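Local coordinates for protein HP0721 (Helicobacter pylori, PDB 2XRH) that is a secreted protein of unknown function whose helical core, crystallised here in truncated form, holds a bound nicotinic acid, at residues D16-V25 against F53-N64. Sequence-based numbering, arbitrary orientation.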
loop_
_atom_site.group_PDB
_atom_site.type_symbol
_atom_site.label_atom_id
_atom_site.label_comp_id
_atom_site.label_asym_id
_atom_site.label_seq_id
_atom_site.Cartn_x
_atom_site.Cartn_y
_atom_site.Cartn_z
ATOM N N ASP A 16 -12.727 2.679 -23.744
ATOM C CA ASP A 16 -11.763 3.302 -22.830
ATOM C C ASP A 16 -12.448 3.645 -21.497
ATOM O O ASP A 16 -11.884 3.437 -20.411
ATOM C CB ASP A 16 -11.165 4.587 -23.424
ATOM C CG ASP A 16 -10.276 4.362 -24.631
ATOM O OD1 ASP A 16 -9.862 3.235 -24.960
ATOM O OD2 ASP A 16 -9.970 5.382 -25.253
ATOM N N GLU A 17 -13.658 4.177 -21.588
ATOM C CA GLU A 17 -14.488 4.543 -20.417
ATOM C C GLU A 17 -14.660 3.391 -19.490
ATOM O O GLU A 17 -14.372 3.502 -18.284
ATOM C CB GLU A 17 -15.869 5.018 -20.866
ATOM C CG GLU A 17 -16.792 5.378 -19.721
ATOM C CD GLU A 17 -18.103 6.029 -20.177
ATOM O OE1 GLU A 17 -18.214 6.419 -21.345
ATOM O OE2 GLU A 17 -19.021 6.177 -19.359
ATOM N N ASP A 18 -15.142 2.286 -20.050
ATOM C CA ASP A 18 -15.392 1.104 -19.260
ATOM C C ASP A 18 -14.113 0.493 -18.727
ATOM O O ASP A 18 -14.127 -0.066 -17.629
ATOM C CB ASP A 18 -16.230 0.089 -20.049
ATOM C CG ASP A 18 -17.666 0.537 -20.237
ATOM O OD1 ASP A 18 -18.114 1.532 -19.588
ATOM O OD2 ASP A 18 -18.345 -0.109 -21.062
ATOM N N LEU A 19 -13.004 0.576 -19.458
ATOM C CA LEU A 19 -11.728 0.100 -18.912
ATOM C C LEU A 19 -11.317 0.940 -17.706
ATOM O O LEU A 19 -10.828 0.409 -16.689
ATOM C CB LEU A 19 -10.604 0.152 -19.944
ATOM C CG LEU A 19 -10.578 -0.910 -21.043
ATOM C CD1 LEU A 19 -9.458 -0.627 -22.048
ATOM C CD2 LEU A 19 -10.456 -2.321 -20.491
ATOM N N ALA A 20 -11.475 2.258 -17.805
ATOM C CA ALA A 20 -11.188 3.111 -16.645
ATOM C C ALA A 20 -12.077 2.783 -15.441
ATOM O O ALA A 20 -11.575 2.686 -14.312
ATOM C CB ALA A 20 -11.308 4.570 -16.998
ATOM N N LYS A 21 -13.371 2.574 -15.666
ATOM C CA LYS A 21 -14.338 2.339 -14.588
ATOM C C LYS A 21 -14.099 1.045 -13.802
ATOM O O LYS A 21 -14.529 0.938 -12.668
ATOM C CB LYS A 21 -15.752 2.355 -15.143
ATOM C CG LYS A 21 -16.230 3.756 -15.438
ATOM C CD LYS A 21 -17.549 3.762 -16.156
ATOM C CE LYS A 21 -18.061 5.190 -16.226
ATOM N NZ LYS A 21 -19.361 5.276 -16.895
ATOM N N MET A 22 -13.398 0.104 -14.405
ATOM C CA MET A 22 -13.110 -1.180 -13.741
ATOM C C MET A 22 -11.769 -1.134 -13.000
ATOM O O MET A 22 -11.368 -2.124 -12.386
ATOM C CB MET A 22 -13.180 -2.360 -14.687
ATOM C CG MET A 22 -12.230 -2.320 -15.774
ATOM S SD MET A 22 -12.360 -3.798 -16.841
ATOM C CE MET A 22 -13.863 -3.474 -17.705
ATOM N N ALA A 23 -11.073 0.002 -13.025
ATOM C CA ALA A 23 -9.792 0.090 -12.315
ATOM C C ALA A 23 -9.969 -0.236 -10.847
ATOM O O ALA A 23 -10.835 0.261 -10.160
ATOM C CB ALA A 23 -9.140 1.459 -12.468
ATOM N N GLY A 24 -9.106 -1.114 -10.383
ATOM C CA GLY A 24 -9.121 -1.555 -8.962
ATOM C C GLY A 24 -10.029 -2.723 -8.649
ATOM O O GLY A 24 -9.960 -3.279 -7.541
ATOM N N VAL A 25 -10.880 -3.118 -9.593
ATOM C CA VAL A 25 -11.835 -4.215 -9.402
ATOM C C VAL A 25 -11.595 -5.396 -10.313
ATOM O O VAL A 25 -12.214 -6.435 -10.111
ATOM C CB VAL A 25 -13.282 -3.737 -9.541
ATOM C CG1 VAL A 25 -13.520 -2.627 -8.589
ATOM C CG2 VAL A 25 -13.557 -3.299 -10.870
ATOM N N PHE A 53 -6.539 10.137 -19.171
ATOM C CA PHE A 53 -6.980 8.771 -19.024
ATOM C C PHE A 53 -6.356 8.173 -17.759
ATOM O O PHE A 53 -7.028 7.501 -16.954
ATOM C CB PHE A 53 -6.623 7.963 -20.278
ATOM C CG PHE A 53 -7.125 6.547 -20.269
ATOM C CD1 PHE A 53 -8.491 6.287 -20.180
ATOM C CD2 PHE A 53 -6.237 5.483 -20.365
ATOM C CE1 PHE A 53 -8.955 4.991 -20.189
ATOM C CE2 PHE A 53 -6.716 4.174 -20.399
ATOM C CZ PHE A 53 -8.078 3.946 -20.309
ATOM N N HIS A 54 -5.081 8.421 -17.566
ATOM C CA HIS A 54 -4.371 7.944 -16.374
ATOM C C HIS A 54 -4.999 8.513 -15.120
ATOM O O HIS A 54 -5.167 7.800 -14.136
ATOM C CB HIS A 54 -2.899 8.315 -16.458
ATOM C CG HIS A 54 -2.002 7.354 -15.765
ATOM N ND1 HIS A 54 -0.706 7.125 -16.168
ATOM C CD2 HIS A 54 -2.234 6.512 -14.727
ATOM C CE1 HIS A 54 -0.159 6.219 -15.374
ATOM N NE2 HIS A 54 -1.063 5.829 -14.493
ATOM N N LYS A 55 -5.386 9.797 -15.149
ATOM C CA LYS A 55 -6.077 10.398 -14.017
ATOM C C LYS A 55 -7.382 9.683 -13.722
ATOM O O LYS A 55 -7.720 9.432 -12.544
ATOM C CB LYS A 55 -6.326 11.891 -14.267
ATOM C CG LYS A 55 -6.954 12.673 -13.110
ATOM C CD LYS A 55 -7.160 14.138 -13.565
ATOM C CE LYS A 55 -7.634 15.091 -12.483
ATOM N NZ LYS A 55 -8.123 16.351 -13.099
ATOM N N GLN A 56 -8.128 9.363 -14.751
ATOM C CA GLN A 56 -9.372 8.614 -14.584
ATOM C C GLN A 56 -9.130 7.243 -13.992
ATOM O O GLN A 56 -9.858 6.798 -13.093
ATOM C CB GLN A 56 -10.136 8.491 -15.898
ATOM C CG GLN A 56 -10.620 9.801 -16.433
ATOM C CD GLN A 56 -11.496 10.497 -15.418
ATOM O OE1 GLN A 56 -12.504 9.939 -15.002
ATOM N NE2 GLN A 56 -11.086 11.695 -14.964
ATOM N N LEU A 57 -8.064 6.593 -14.428
ATOM C CA LEU A 57 -7.746 5.258 -13.898
ATOM C C LEU A 57 -7.477 5.385 -12.398
ATOM O O LEU A 57 -7.977 4.578 -11.582
ATOM C CB LEU A 57 -6.533 4.640 -14.585
ATOM C CG LEU A 57 -6.688 4.096 -15.981
ATOM C CD1 LEU A 57 -5.290 3.790 -16.520
ATOM C CD2 LEU A 57 -7.558 2.886 -15.977
ATOM N N HIS A 58 -6.707 6.405 -12.017
ATOM C CA HIS A 58 -6.422 6.615 -10.601
ATOM C C HIS A 58 -7.697 6.937 -9.809
ATOM O O HIS A 58 -7.915 6.415 -8.711
ATOM C CB HIS A 58 -5.408 7.758 -10.416
ATOM C CG HIS A 58 -3.990 7.427 -10.834
ATOM N ND1 HIS A 58 -3.400 6.200 -10.617
ATOM C CD2 HIS A 58 -3.047 8.181 -11.466
ATOM C CE1 HIS A 58 -2.167 6.197 -11.095
ATOM N NE2 HIS A 58 -1.921 7.392 -11.614
ATOM N N GLU A 59 -8.525 7.831 -10.349
ATOM C CA GLU A 59 -9.762 8.224 -9.672
ATOM C C GLU A 59 -10.689 7.054 -9.482
ATOM O O GLU A 59 -11.260 6.869 -8.410
ATOM C CB GLU A 59 -10.454 9.360 -10.397
ATOM C CG GLU A 59 -9.609 10.610 -10.317
ATOM C CD GLU A 59 -10.270 11.824 -10.912
ATOM O OE1 GLU A 59 -11.323 11.676 -11.558
ATOM O OE2 GLU A 59 -9.726 12.934 -10.725
ATOM N N TYR A 60 -10.866 6.250 -10.514
ATOM C CA TYR A 60 -11.729 5.079 -10.386
ATOM C C TYR A 60 -11.130 4.011 -9.458
ATOM O O TYR A 60 -11.867 3.408 -8.678
ATOM C CB TYR A 60 -12.106 4.487 -11.767
ATOM C CG TYR A 60 -13.204 5.276 -12.410
ATOM C CD1 TYR A 60 -14.485 5.249 -11.913
ATOM C CD2 TYR A 60 -12.927 6.150 -13.439
ATOM C CE1 TYR A 60 -15.459 6.020 -12.452
ATOM C CE2 TYR A 60 -13.895 6.914 -14.011
ATOM C CZ TYR A 60 -15.163 6.859 -13.500
ATOM O OH TYR A 60 -16.163 7.633 -13.987
ATOM N N ALA A 61 -9.838 3.764 -9.547
ATOM C CA ALA A 61 -9.227 2.786 -8.655
ATOM C C ALA A 61 -9.484 3.255 -7.218
ATOM O O ALA A 61 -9.789 2.452 -6.351
ATOM C CB ALA A 61 -7.731 2.626 -8.914
ATOM N N THR A 62 -9.349 4.553 -6.979
ATOM C CA THR A 62 -9.542 5.088 -5.629
ATOM C C THR A 62 -10.981 4.856 -5.136
ATOM O O THR A 62 -11.221 4.275 -4.074
ATOM C CB THR A 62 -9.141 6.558 -5.592
ATOM O OG1 THR A 62 -7.742 6.651 -5.848
ATOM C CG2 THR A 62 -9.456 7.179 -4.220
ATOM N N LYS A 63 -11.949 5.268 -5.951
ATOM C CA LYS A 63 -13.357 5.127 -5.622
ATOM C C LYS A 63 -13.764 3.687 -5.412
ATOM O O LYS A 63 -14.569 3.360 -4.537
ATOM C CB LYS A 63 -14.191 5.726 -6.740
ATOM C CG LYS A 63 -14.068 7.217 -6.822
ATOM C CD LYS A 63 -15.067 7.783 -7.829
ATOM C CE LYS A 63 -14.545 7.737 -9.270
ATOM N NZ LYS A 63 -15.097 8.850 -10.116
ATOM N N ASN A 64 -13.205 2.824 -6.249
ATOM C CA ASN A 64 -13.578 1.424 -6.261
ATOM C C ASN A 64 -12.977 0.635 -5.131
ATOM O O ASN A 64 -13.450 -0.479 -4.851
ATOM C CB ASN A 64 -13.171 0.724 -7.560
ATOM C CG ASN A 64 -14.080 1.080 -8.722
ATOM O OD1 ASN A 64 -15.246 1.333 -8.509
ATOM N ND2 ASN A 64 -13.554 1.033 -9.966
#
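Two polar bonds join the segments, both from the side-chain amide of N64: ND2 donates to A23 O at 2.8 Å, almost straight (173°), and to K21 O at 2.9 Å, more bent. Both acceptors lie close to the amide plane, so the pair fixes the rotation of the group and ties the carbonyl of K21, at the end of helix 16-21, and that of A23, in the turn that follows. CG1 of V25 packs on the inner part of the same side chain, 3.5 Å from N64 CB. A23 O also receives a weaker CA-H...O contact from A61 CA.

Apolar packing centres on A20, a knob in the hole formed by F53, Q56, L57 and Y60. F53, its CG anti to the backbone N (chi1 -176°), turns its ring edge to D16, with CE1 3.3 Å from D16 O in the ring plane; D16 OD1 itself forms a salt bridge with R41 of helix 31-44. A23 CB settles on the backbone of helix 47-65, 3.4 Å from L57 O, between L57 CD2 and A61 CB.

In this all-helical DUF1104 fold, helix 16-21 and the 53-64 part of helix 47-65 run at 40° to each other, their axes 8.9 Å apart at closest. G24, in a left-handed conformation, passes close to A61 (CA to CA 4.4 Å) and lines the nicotinic acid pocket.

On the outer side, the extended chain of K21 runs alongside Y60, its CG over one ring face in a CH-pi contact, 4.0 Å from the centroid. K21 NZ goes on to a salt bridge with E17.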